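Local coordinates for protein iron-containing alcohol dehydrogenase (Ralstonia eutropha, PDB 3JZD) that probably reduces maleylacetate to 3-oxoadipate, or runs the reverse reaction, with NAD(H) or NADP(H), as a homodimer of the iron-containing alcohol dehydrogenase family, at residues P45-Q48 with A49-E52; P214-L217 with D218-S221. One frame throughout, in Å; residues are numbered along the deposited sequence.

In the fold
Contacts 1 and 2 are both local, each formed where a loop turns into the first turn of a helix. Contact 1 belongs to the part of the chain that builds the parallel nucleotide-binding sheet; it joins strand 39-42 to helix 48-58 and holds the adenosine end of NAD directly. Contact 2 lies later in the chain, among the helices that follow, between 190-212 and 217-236, and stands back from the cofactor: the side chain of R220 comes no nearer than about 7 Å to NAD, and about 9 Å separates it from the side chain of T122, which binds NAD. Contact 1 and contact 2 do not touch: their centres are 21 Å apart, and the nearest atoms of contact 1 and contact 2 are about 11 Å apart.

Contact 1: P45-Q48 with A49-E52; sequences PNQQ and AEAE. With NAD (nicotinamide-adenine-dinucleotide), chain E.
Two torsions bring Q47 and E50 together: the Q47 chain runs extended beyond CG (chi2 175°), while E50 bends at chi2 (94°) and brings its carboxylate back against the Q47 side chain. There Q47 NE2 donates to E50 OE2 over 3.2 Å. The acceptor lies close to the Q47 amide plane, but the donor comes from above the carboxylate, whose plane is turned 61° from the amide. Q47 CG also lies 3.1 Å from E50 OE2, so the carboxylate rests on the chain as well as on its end. The same amide serves NAD: its OE1 accepts from ribose hydroxyl O2B at 2.8 Å, and its NE2, which also bonds to T121 OG1, lies against the adenine at C5A. Glutamine suits the place because one flat group both accepts from the ribose and donates to protein oxygens, which should fix its rotation. N46, the residue before, reaches the other hydroxyl, ND2 donating to NAD O3B at 3.2 Å.

In the fold this is the link between strand 39-42 of the parallel nucleotide-binding sheet and helix 48-58, with Q47 at the N-cap position. The first turn is closed by A51 N, which donates to Q47 O. E52 N follows, donating to Q48 O at 2.8 Å. A water accepts from A49 N and donates weakly to N46 O, serving an amide that the first turn of a helix leaves without a backbone acceptor. On the exposed side Q48 stretches back alongside the loop, and its NE2 meets a lone pair of P45 O at 2.8 Å, the oxygen lying in the plane of the Q48 amide. Small A51 lets the helix lie close to C43 and to V65 of the neighbouring strand 62-66.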
loop_
_atom_site.group_PDB
_atom_site.type_symbol
_atom_site.label_atom_id
_atom_site.label_comp_id
_atom_site.label_asym_id
_atom_site.label_seq_id
_atom_site.Cartn_x
_atom_site.Cartn_y
_atom_site.Cartn_z
ATOM N N PRO A 45 -19.933 15.857 21.690
ATOM C CA PRO A 45 -20.697 17.096 21.830
ATOM C C PRO A 45 -19.878 18.324 21.441
ATOM O O PRO A 45 -20.459 19.322 21.019
ATOM C CB PRO A 45 -21.082 17.128 23.319
ATOM C CG PRO A 45 -20.871 15.728 23.835
ATOM C CD PRO A 45 -19.763 15.147 22.973
ATOM N N ASN A 46 -18.548 18.221 21.505
ATOM C CA ASN A 46 -17.650 19.323 21.147
ATOM C C ASN A 46 -17.500 19.554 19.662
ATOM O O ASN A 46 -16.951 20.575 19.269
ATOM C CB ASN A 46 -16.224 19.068 21.654
ATOM C CG ASN A 46 -16.108 19.102 23.143
ATOM O OD1 ASN A 46 -16.933 19.698 23.846
ATOM N ND2 ASN A 46 -15.041 18.490 23.649
ATOM N N GLN A 47 -17.901 18.582 18.838
ATOM C CA GLN A 47 -17.763 18.742 17.389
ATOM C C GLN A 47 -19.107 18.766 16.691
ATOM O O GLN A 47 -19.223 18.358 15.554
ATOM C CB GLN A 47 -16.807 17.673 16.803
ATOM C CG GLN A 47 -15.334 18.017 17.033
ATOM C CD GLN A 47 -14.371 16.934 16.578
ATOM O OE1 GLN A 47 -14.318 15.824 17.151
ATOM N NE2 GLN A 47 -13.582 17.261 15.555
ATOM N N GLN A 48 -20.132 19.312 17.345
ATOM C CA GLN A 48 -21.426 19.376 16.692
ATOM C C GLN A 48 -21.431 20.299 15.496
ATOM O O GLN A 48 -22.152 20.025 14.550
ATOM C CB GLN A 48 -22.524 19.780 17.658
ATOM C CG GLN A 48 -22.665 18.775 18.763
ATOM C CD GLN A 48 -23.699 19.169 19.779
ATOM O OE1 GLN A 48 -24.911 19.110 19.511
ATOM N NE2 GLN A 48 -23.227 19.528 20.981
ATOM N N ALA A 49 -20.665 21.395 15.544
ATOM C CA ALA A 49 -20.623 22.338 14.421
ATOM C C ALA A 49 -20.169 21.650 13.121
ATOM O O ALA A 49 -20.786 21.827 12.064
ATOM C CB ALA A 49 -19.711 23.527 14.740
ATOM N N GLU A 50 -19.097 20.870 13.209
ATOM C CA GLU A 50 -18.573 20.151 12.033
ATOM C C GLU A 50 -19.597 19.140 11.586
ATOM O O GLU A 50 -19.894 19.041 10.407
ATOM C CB GLU A 50 -17.276 19.395 12.348
ATOM C CG GLU A 50 -16.085 20.241 12.697
ATOM C CD GLU A 50 -15.888 20.466 14.216
ATOM O OE1 GLU A 50 -16.777 21.091 14.868
ATOM O OE2 GLU A 50 -14.790 20.059 14.717
ATOM N N ALA A 51 -20.143 18.397 12.540
ATOM C CA ALA A 51 -21.187 17.401 12.246
ATOM C C ALA A 51 -22.373 18.022 11.505
ATOM O O ALA A 51 -22.897 17.429 10.566
ATOM C CB ALA A 51 -21.636 16.724 13.507
ATOM N N GLU A 52 -22.797 19.223 11.913
ATOM C CA GLU A 52 -23.927 19.898 11.257
ATOM C C GLU A 52 -23.623 20.280 9.835
ATOM O O GLU A 52 -24.492 20.182 8.982
ATOM C CB GLU A 52 -24.398 21.141 12.018
ATOM C CG GLU A 52 -25.221 20.809 13.242
ATOM C CD GLU A 52 -26.539 20.085 12.933
ATOM O OE1 GLU A 52 -27.028 20.164 11.779
ATOM O OE2 GLU A 52 -27.097 19.456 13.875
HETATM P PA NAD E . -10.587 11.791 20.714
HETATM O O1A NAD E . -11.366 11.190 19.581
HETATM O O2A NAD E . -10.935 11.082 21.950
HETATM O O5B NAD E . -10.708 13.395 20.698
HETATM C C5B NAD E . -10.359 14.161 21.849
HETATM C C4B NAD E . -11.104 15.483 21.809
HETATM O O4B NAD E . -10.666 16.300 20.742
HETATM C C3B NAD E . -12.593 15.266 21.569
HETATM O O3B NAD E . -13.361 16.113 22.375
HETATM C C2B NAD E . -12.814 15.689 20.137
HETATM O O2B NAD E . -14.129 16.143 19.910
HETATM C C1B NAD E . -11.760 16.781 19.992
HETATM N N9A NAD E . -11.329 16.962 18.606
HETATM C C8A NAD E . -10.937 15.940 17.779
HETATM N N7A NAD E . -10.580 16.478 16.601
HETATM C C5A NAD E . -10.741 17.808 16.640
HETATM C C6A NAD E . -10.564 18.819 15.684
HETATM N N6A NAD E . -9.850 18.650 14.589
HETATM N N1A NAD E . -10.876 20.110 16.033
HETATM C C2A NAD E . -11.352 20.404 17.289
HETATM N N3A NAD E . -11.516 19.410 18.237
HETATM C C4A NAD E . -11.235 18.119 17.908
HETATM O O3 NAD E . -8.984 11.686 20.572
HETATM P PN NAD E . -8.153 10.644 19.669
HETATM O O1N NAD E . -6.760 10.695 20.297
HETATM O O2N NAD E . -8.392 10.913 18.237
HETATM O O5D NAD E . -8.785 9.232 19.901
HETATM C C5D NAD E . -8.331 8.413 20.938
HETATM C C4D NAD E . -9.355 7.308 21.106
HETATM O O4D NAD E . -9.338 6.546 19.925
HETATM C C3D NAD E . -8.994 6.357 22.231
HETATM O O3D NAD E . -10.169 5.756 22.681
HETATM C C2D NAD E . -8.124 5.355 21.540
HETATM O O2D NAD E . -8.019 4.155 22.264
HETATM C C1D NAD E . -8.879 5.238 20.214
HETATM N N1N NAD E . -8.023 4.691 19.149
HETATM C C2N NAD E . -8.369 3.479 18.610
HETATM C C3N NAD E . -7.601 2.918 17.598
HETATM C C7N NAD E . -8.031 1.627 16.938
HETATM O O7N NAD E . -7.280 1.105 15.884
HETATM N N7N NAD E . -9.128 0.986 17.293
HETATM C C4N NAD E . -6.471 3.612 17.137
HETATM C C5N NAD E . -6.134 4.845 17.684
HETATM C C6N NAD E . -6.941 5.392 18.684
HETATM O O HOH W 1 -19.037 22.605 17.671
#

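Contact 2: P214-L217 with D218-S221; sequences PADL and DARS
This is an aspartate N-cap with an arginine latched back onto the loop, at the start of helix 217-236, where the chain returns from helix 190-212. D216 is the cap: its CG stands anti to its own backbone N (chi1 178°), which carries OD1 over the first turn. There OD1 accepts from A219 N at 3.2 Å, a nearly straight bond that arrives from above the carboxylate plane, and more weakly from D218 N. Aspartate suits the position, being short enough to reach amides that have no preceding turn to bond to. D216 also starts the helix through its carbonyl, O accepting from R220 N at 3.0 Å.

R220, bent at chi2, runs back along the loop, and its NE donates to a lone pair of P214 O at 3.0 Å, with the oxygen at the guanidinium edge. The far nitrogens bond outside the turn, NH1 to S168 OG and Y123 OH and NH2 to L163 O.

Within this first turn L217 O takes two donors from opposite faces of its plane, S221 OG at 2.7 Å and S221 N at 2.9 Å. Serine is apt here, since its hydroxyl can fold onto the helix backbone.

D218 OD1 bonds weakly to S5 N of the second subunit. D218 OD2 stands 4.4 Å from D216 OD1, a probably unfavourable proximity of like charges that the partial positive charge of the helix start would be expected to offset.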
loop_
_atom_site.group_PDB
_atom_site.type_symbol
_atom_site.label_atom_id
_atom_site.label_comp_id
_atom_site.label_asym_id
_atom_site.label_seq_id
_atom_site.Cartn_x
_atom_site.Cartn_y
_atom_site.Cartn_z
ATOM N N PRO A 214 -0.943 26.778 12.553
ATOM C CA PRO A 214 -2.005 25.781 12.489
ATOM C C PRO A 214 -2.990 25.915 11.327
ATOM O O PRO A 214 -3.696 24.945 11.054
ATOM C CB PRO A 214 -2.705 25.891 13.846
ATOM C CG PRO A 214 -2.285 27.211 14.379
ATOM C CD PRO A 214 -0.968 27.550 13.807
ATOM N N ALA A 215 -3.016 27.066 10.639
ATOM C CA ALA A 215 -3.898 27.266 9.464
ATOM C C ALA A 215 -3.209 26.906 8.149
ATOM O O ALA A 215 -3.776 27.075 7.088
ATOM C CB ALA A 215 -4.433 28.738 9.404
ATOM N N ASP A 216 -1.987 26.417 8.198
ATOM C CA ASP A 216 -1.268 26.060 6.978
ATOM C C ASP A 216 -1.823 24.734 6.454
ATOM O O ASP A 216 -1.587 23.704 7.046
ATOM C CB ASP A 216 0.216 25.962 7.343
ATOM C CG ASP A 216 1.096 25.542 6.199
ATOM O OD1 ASP A 216 0.579 25.088 5.177
ATOM O OD2 ASP A 216 2.334 25.654 6.356
ATOM N N LEU A 217 -2.607 24.761 5.377
ATOM C CA LEU A 217 -3.243 23.546 4.887
ATOM C C LEU A 217 -2.239 22.528 4.321
ATOM O O LEU A 217 -2.540 21.361 4.329
ATOM C CB LEU A 217 -4.367 23.843 3.878
ATOM C CG LEU A 217 -5.569 24.561 4.481
ATOM C CD1 LEU A 217 -6.497 25.110 3.356
ATOM C CD2 LEU A 217 -6.310 23.635 5.399
ATOM N N ASP A 218 -1.052 22.959 3.888
ATOM C CA ASP A 218 -0.041 21.997 3.437
ATOM C C ASP A 218 0.553 21.246 4.631
ATOM O O ASP A 218 0.698 20.030 4.563
ATOM C CB ASP A 218 1.087 22.671 2.688
ATOM C CG ASP A 218 0.659 23.195 1.306
ATOM O OD1 ASP A 218 -0.189 22.587 0.618
ATOM O OD2 ASP A 218 1.237 24.206 0.908
ATOM N N ALA A 219 0.859 21.964 5.716
ATOM C CA ALA A 219 1.364 21.321 6.930
ATOM C C ALA A 219 0.298 20.391 7.456
ATOM O O ALA A 219 0.595 19.287 7.860
ATOM C CB ALA A 219 1.751 22.342 7.988
ATOM N N ARG A 220 -0.947 20.829 7.465
ATOM C CA ARG A 220 -2.005 19.954 7.918
ATOM C C ARG A 220 -2.141 18.703 7.010
ATOM O O ARG A 220 -2.365 17.609 7.520
ATOM C CB ARG A 220 -3.346 20.682 8.024
ATOM C CG ARG A 220 -3.506 21.705 9.177
ATOM C CD ARG A 220 -3.313 21.081 10.541
ATOM N NE ARG A 220 -3.648 21.999 11.625
ATOM C CZ ARG A 220 -3.701 21.648 12.912
ATOM N NH1 ARG A 220 -3.417 20.407 13.292
ATOM N NH2 ARG A 220 -4.029 22.531 13.829
ATOM N N SER A 221 -2.041 18.870 5.691
ATOM C CA SER A 221 -2.095 17.753 4.772
ATOM C C SER A 221 -0.977 16.752 5.044
ATOM O O SER A 221 -1.187 15.547 5.103
ATOM C CB SER A 221 -1.998 18.236 3.325
ATOM O OG SER A 221 -3.080 19.087 3.009
#